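Local coordinates for phospholipase A1 (Streptomyces albidoflavus, PDB 4HYQ), which catalyses hydrolysis of the sn-1 ester bond of glycerophospholipids, releasing a fatty acid and a 2-acyl lysophospholipid, as a lipase of the SGNH (GDSL) hydrolase clan, at residues L38-A42 with N43-S47; S115-P118 with G119-S123. All blocks are in the same frame, centred on the assembly; numbering follows the deposited sequence.

Contact 1: L38-A42 with N43-S47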
loop_
_atom_site.group_PDB
_atom_site.type_symbol
_atom_site.label_atom_id
_atom_site.label_comp_id
_atom_site.label_asym_id
_atom_site.label_seq_id
_atom_site.Cartn_x
_atom_site.Cartn_y
_atom_site.Cartn_z
ATOM N N LEU A 38 5.246 -7.883 -11.868
ATOM C CA LEU A 38 6.274 -7.311 -12.750
ATOM C C LEU A 38 7.651 -7.781 -12.282
ATOM O O LEU A 38 8.492 -8.170 -13.099
ATOM C CB LEU A 38 6.239 -5.773 -12.738
ATOM C CG LEU A 38 4.941 -5.115 -13.229
ATOM C CD1 LEU A 38 5.019 -3.604 -13.054
ATOM C CD2 LEU A 38 4.713 -5.465 -14.689
ATOM N N TRP A 39 7.880 -7.759 -10.971
ATOM C CA TRP A 39 9.178 -8.184 -10.450
ATOM C C TRP A 39 9.431 -9.671 -10.703
ATOM O O TRP A 39 10.528 -10.058 -11.115
ATOM C CB TRP A 39 9.285 -7.897 -8.949
ATOM C CG TRP A 39 10.677 -8.133 -8.401
ATOM C CD1 TRP A 39 11.698 -7.221 -8.312
ATOM C CD2 TRP A 39 11.203 -9.370 -7.916
ATOM N NE1 TRP A 39 12.826 -7.820 -7.799
ATOM C CE2 TRP A 39 12.551 -9.140 -7.546
ATOM C CE3 TRP A 39 10.669 -10.656 -7.759
ATOM C CZ2 TRP A 39 13.370 -10.149 -7.032
ATOM C CZ3 TRP A 39 11.483 -11.661 -7.246
ATOM C CH2 TRP A 39 12.823 -11.398 -6.889
ATOM N N ALA A 40 8.426 -10.504 -10.463
ATOM C CA ALA A 40 8.577 -11.947 -10.661
ATOM C C ALA A 40 8.865 -12.293 -12.125
ATOM O O ALA A 40 9.667 -13.187 -12.411
ATOM C CB ALA A 40 7.326 -12.681 -10.180
ATOM N N ALA A 41 8.215 -11.590 -13.049
ATOM C CA ALA A 41 8.425 -11.842 -14.471
ATOM C C ALA A 41 9.853 -11.510 -14.885
ATOM O O ALA A 41 10.453 -12.205 -15.704
ATOM C CB ALA A 41 7.440 -11.015 -15.305
ATOM N N ALA A 42 10.402 -10.451 -14.309
ATOM C CA ALA A 42 11.751 -10.024 -14.652
ATOM C C ALA A 42 12.861 -10.761 -13.906
ATOM O O ALA A 42 13.985 -10.880 -14.414
ATOM C CB ALA A 42 11.885 -8.530 -14.413
ATOM N N ASN A 43 12.552 -11.279 -12.723
ATOM C CA ASN A 43 13.578 -11.933 -11.917
ATOM C C ASN A 43 13.533 -13.454 -11.741
ATOM O O ASN A 43 14.426 -14.035 -11.122
ATOM C CB ASN A 43 13.634 -11.227 -10.565
ATOM C CG ASN A 43 14.083 -9.785 -10.696
ATOM O OD1 ASN A 43 15.280 -9.498 -10.732
ATOM N ND2 ASN A 43 13.123 -8.866 -10.797
ATOM N N SER A 44 12.502 -14.096 -12.274
ATOM C CA SER A 44 12.382 -15.553 -12.214
ATOM C C SER A 44 12.683 -16.246 -10.884
ATOM O O SER A 44 13.614 -17.055 -10.800
ATOM C CB SER A 44 13.280 -16.186 -13.286
ATOM O OG SER A 44 13.059 -15.599 -14.554
ATOM N N PRO A 45 11.909 -15.944 -9.827
ATOM C CA PRO A 45 12.138 -16.587 -8.530
ATOM C C PRO A 45 11.790 -18.073 -8.642
ATOM O O PRO A 45 11.056 -18.466 -9.544
ATOM C CB PRO A 45 11.180 -15.843 -7.600
ATOM C CG PRO A 45 10.062 -15.447 -8.532
ATOM C CD PRO A 45 10.808 -14.969 -9.741
ATOM N N ALA A 46 12.318 -18.888 -7.733
ATOM C CA ALA A 46 12.050 -20.325 -7.743
ATOM C C ALA A 46 10.550 -20.596 -7.759
ATOM O O ALA A 46 10.093 -21.568 -8.347
ATOM C CB ALA A 46 12.690 -20.984 -6.524
ATOM N N SER A 47 9.796 -19.743 -7.075
ATOM C CA SER A 47 8.339 -19.851 -7.029
ATOM C C SER A 47 7.790 -18.455 -6.780
ATOM O O SER A 47 8.507 -17.572 -6.301
ATOM C CB SER A 47 7.880 -20.792 -5.915
ATOM O OG SER A 47 8.305 -20.344 -4.641
HETATM O O HOH W 1 15.441 -13.593 -14.657
#

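Contact 2: S115-P118 with G119-S123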
loop_
_atom_site.group_PDB
_atom_site.type_symbol
_atom_site.label_atom_id
_atom_site.label_comp_id
_atom_site.label_asym_id
_atom_site.label_seq_id
_atom_site.Cartn_x
_atom_site.Cartn_y
_atom_site.Cartn_z
ATOM N N SER A 115 -1.592 4.814 18.258
ATOM C CA SER A 115 -1.831 3.962 19.415
ATOM C C SER A 115 -2.157 2.495 19.221
ATOM O O SER A 115 -1.867 1.678 20.094
ATOM C CB SER A 115 -2.955 4.567 20.248
ATOM O OG SER A 115 -4.205 4.360 19.601
ATOM N N THR A 116 -2.764 2.151 18.096
ATOM C CA THR A 116 -3.176 0.780 17.886
ATOM C C THR A 116 -2.490 0.036 16.753
ATOM O O THR A 116 -2.207 -1.161 16.859
ATOM C CB THR A 116 -4.690 0.738 17.656
ATOM O OG1 THR A 116 -5.343 1.426 18.730
ATOM C CG2 THR A 116 -5.188 -0.691 17.603
ATOM N N LEU A 117 -2.228 0.729 15.657
ATOM C CA LEU A 117 -1.595 0.074 14.532
ATOM C C LEU A 117 -0.220 -0.545 14.822
ATOM O O LEU A 117 0.073 -1.636 14.348
ATOM C CB LEU A 117 -1.478 1.042 13.356
ATOM C CG LEU A 117 -0.918 0.419 12.070
ATOM C CD1 LEU A 117 -1.818 -0.714 11.581
ATOM C CD2 LEU A 117 -0.795 1.507 11.016
ATOM N N PRO A 118 0.640 0.133 15.604
ATOM C CA PRO A 118 1.952 -0.489 15.849
ATOM C C PRO A 118 1.881 -1.934 16.341
ATOM O O PRO A 118 2.622 -2.796 15.862
ATOM C CB PRO A 118 2.588 0.445 16.876
ATOM C CG PRO A 118 2.019 1.774 16.511
ATOM C CD PRO A 118 0.551 1.441 16.281
ATOM N N GLY A 119 0.994 -2.199 17.295
ATOM C CA GLY A 119 0.865 -3.550 17.828
ATOM C C GLY A 119 0.419 -4.569 16.798
ATOM O O GLY A 119 0.904 -5.710 16.787
ATOM N N ARG A 120 -0.509 -4.171 15.929
ATOM C CA ARG A 120 -0.993 -5.071 14.892
ATOM C C ARG A 120 0.100 -5.342 13.875
ATOM O O ARG A 120 0.240 -6.470 13.411
ATOM C CB ARG A 120 -2.213 -4.485 14.192
ATOM C CG ARG A 120 -3.358 -4.219 15.136
ATOM C CD ARG A 120 -4.620 -3.963 14.355
ATOM N NE ARG A 120 -5.762 -3.702 15.220
ATOM C CZ ARG A 120 -6.965 -3.376 14.763
ATOM N NH1 ARG A 120 -7.168 -3.279 13.451
ATOM N NH2 ARG A 120 -7.958 -3.139 15.612
ATOM N N LEU A 121 0.858 -4.310 13.514
ATOM C CA LEU A 121 1.953 -4.492 12.567
ATOM C C LEU A 121 3.013 -5.418 13.180
ATOM O O LEU A 121 3.551 -6.286 12.494
ATOM C CB LEU A 121 2.589 -3.146 12.193
ATOM C CG LEU A 121 1.750 -2.165 11.364
ATOM C CD1 LEU A 121 2.556 -0.916 11.101
ATOM C CD2 LEU A 121 1.375 -2.802 10.022
ATOM N N ASP A 122 3.317 -5.245 14.469
ATOM C CA ASP A 122 4.306 -6.132 15.097
ATOM C C ASP A 122 3.851 -7.587 15.000
ATOM O O ASP A 122 4.657 -8.481 14.726
ATOM C CB ASP A 122 4.523 -5.786 16.579
ATOM C CG ASP A 122 5.558 -4.699 16.783
ATOM O OD1 ASP A 122 6.485 -4.580 15.951
ATOM O OD2 ASP A 122 5.455 -3.967 17.794
ATOM N N SER A 123 2.562 -7.819 15.241
ATOM C CA SER A 123 1.994 -9.157 15.167
ATOM C C SER A 123 2.159 -9.755 13.761
ATOM O O SER A 123 2.551 -10.914 13.603
ATOM C CB SER A 123 0.513 -9.102 15.561
ATOM O OG SER A 123 -0.098 -10.372 15.443
HETATM O O HOH W 2 0.216 -0.412 19.389
#

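Contact 1: L38-A42 with N43-S47
Asn43 lies flat over one face of the Trp39 indole at the C-terminal end of helix 35-43. Its amide plane is 19° from the ring plane, so the two groups are stacked. Asn43 ND2 sits 3.1 Å above the plane of the Trp39 ring, offset toward the rim on the pyrrole side. Asn43 CB lies over the other half, 3.6 Å from the centroid of the Trp39 six-membered ring and close to the normal, and makes a CH-pi contact. The Trp39 side chain leaves the helix with CG anti to its own N (chi1 -172°). This brings the indole beneath the last turn, where Asn43 can cover it.

The carbonyl of Trp39 fixes the amide. Trp39 O accepts a nearly straight bond from Asn43 ND2 at 2.9 Å, and this donor is tilted 20° from the carbonyl plane. The backbone N of Asn43 binds the same oxygen. Two donors of one residue thus grip Trp39 O, and the amide is held both by its bond and by the ring below.

Ser44 leaves the helix with positive phi. Ser44 N still bonds to Ala40 O at 3.0 Å. Pro45 then turns back against the helix. Pro45 CD lies 3.4 Å from Ala40 O and also touches Ala40 CB and Trp39 CZ3. A water joins Ala42 O to Ser44 OG; both residues are exposed.

This local packing ends the helix and starts the turn into strand 47-50, an outermost strand of the parallel sheet. Trp39 also meets Tyr5 of the adjacent strand 4-9 edge-to-face, and packs on Leu229, Leu232 and Asn233 of helix 221-235.

Contact 2: S115-P118 with G119-S123
Leu117 and Leu121 meet one turn apart at the start of helix 117-131. The Leu121 side chain can be followed outward. Leu121 CB lies 3.6 Å from Leu117 O. Leu121 CG rests against the same oxygen and is 3.8 Å from Leu117 CG. The two methyls then divide. Leu121 CD1 touches Leu117 CG and Leu117 CD2, whereas Leu121 CD2 reaches Leu117 CD1 at 4.1 Å. Leu121 carries CG anti to its carbonyl carbon (chi1 -68°), which leans the branch back over the preceding turn. Leu117 has CG anti to its backbone N instead. The two branches cross at a slant rather than running alongside each other.

Two i to i-4 backbone bonds lie beneath. Leu121 N bonds to Leu117 O at 2.9 Å, with an N-H...O angle of 169°. Asp122 N bonds to Pro118 O in the same pattern. At the start of the helix a water takes the N-H of Gly119 and donates to Ser115 O.

On another side of the turn, Thr116 and Arg120 run side by side. Thr116 CG2 touches Arg120 NE at 3.9 Å. The extended Arg120 chain carries its guanidinium to a salt bridge with Asp84. On a different flank, Asp122 OD1 forms a salt bridge with Arg178 and a hydrogen bond with His182.

The contact spans the junction where helix 99-115 ends at Ser115 and helix 117-131 begins. Leu117 packs on Phe112 of helix 99-115 and Leu171 of helix 158-181, and Leu121 lies against Val174 and Arg178 of the latter.

Overall arrangement
Contacts 1 and 2 follow one another along the chain. They do not touch: their centres are 31 Å apart and their nearest atoms about 21 Å. Contact 1 closes a helix, whereas contact 2 opens one. Contact 1 leads into strand 47-50, at one edge of the parallel sheet. Contact 2 begins helix 117-131, which precedes strand 136-140, the fourth across. The two thus belong to well-separated parts of the alpha/beta fold of the SGNH hydrolases. Neither contact holds a bound ligand. Both are local packing at helix ends, with centres about 20 Å (contact 1) and 16 Å (contact 2) from the centre of the chain.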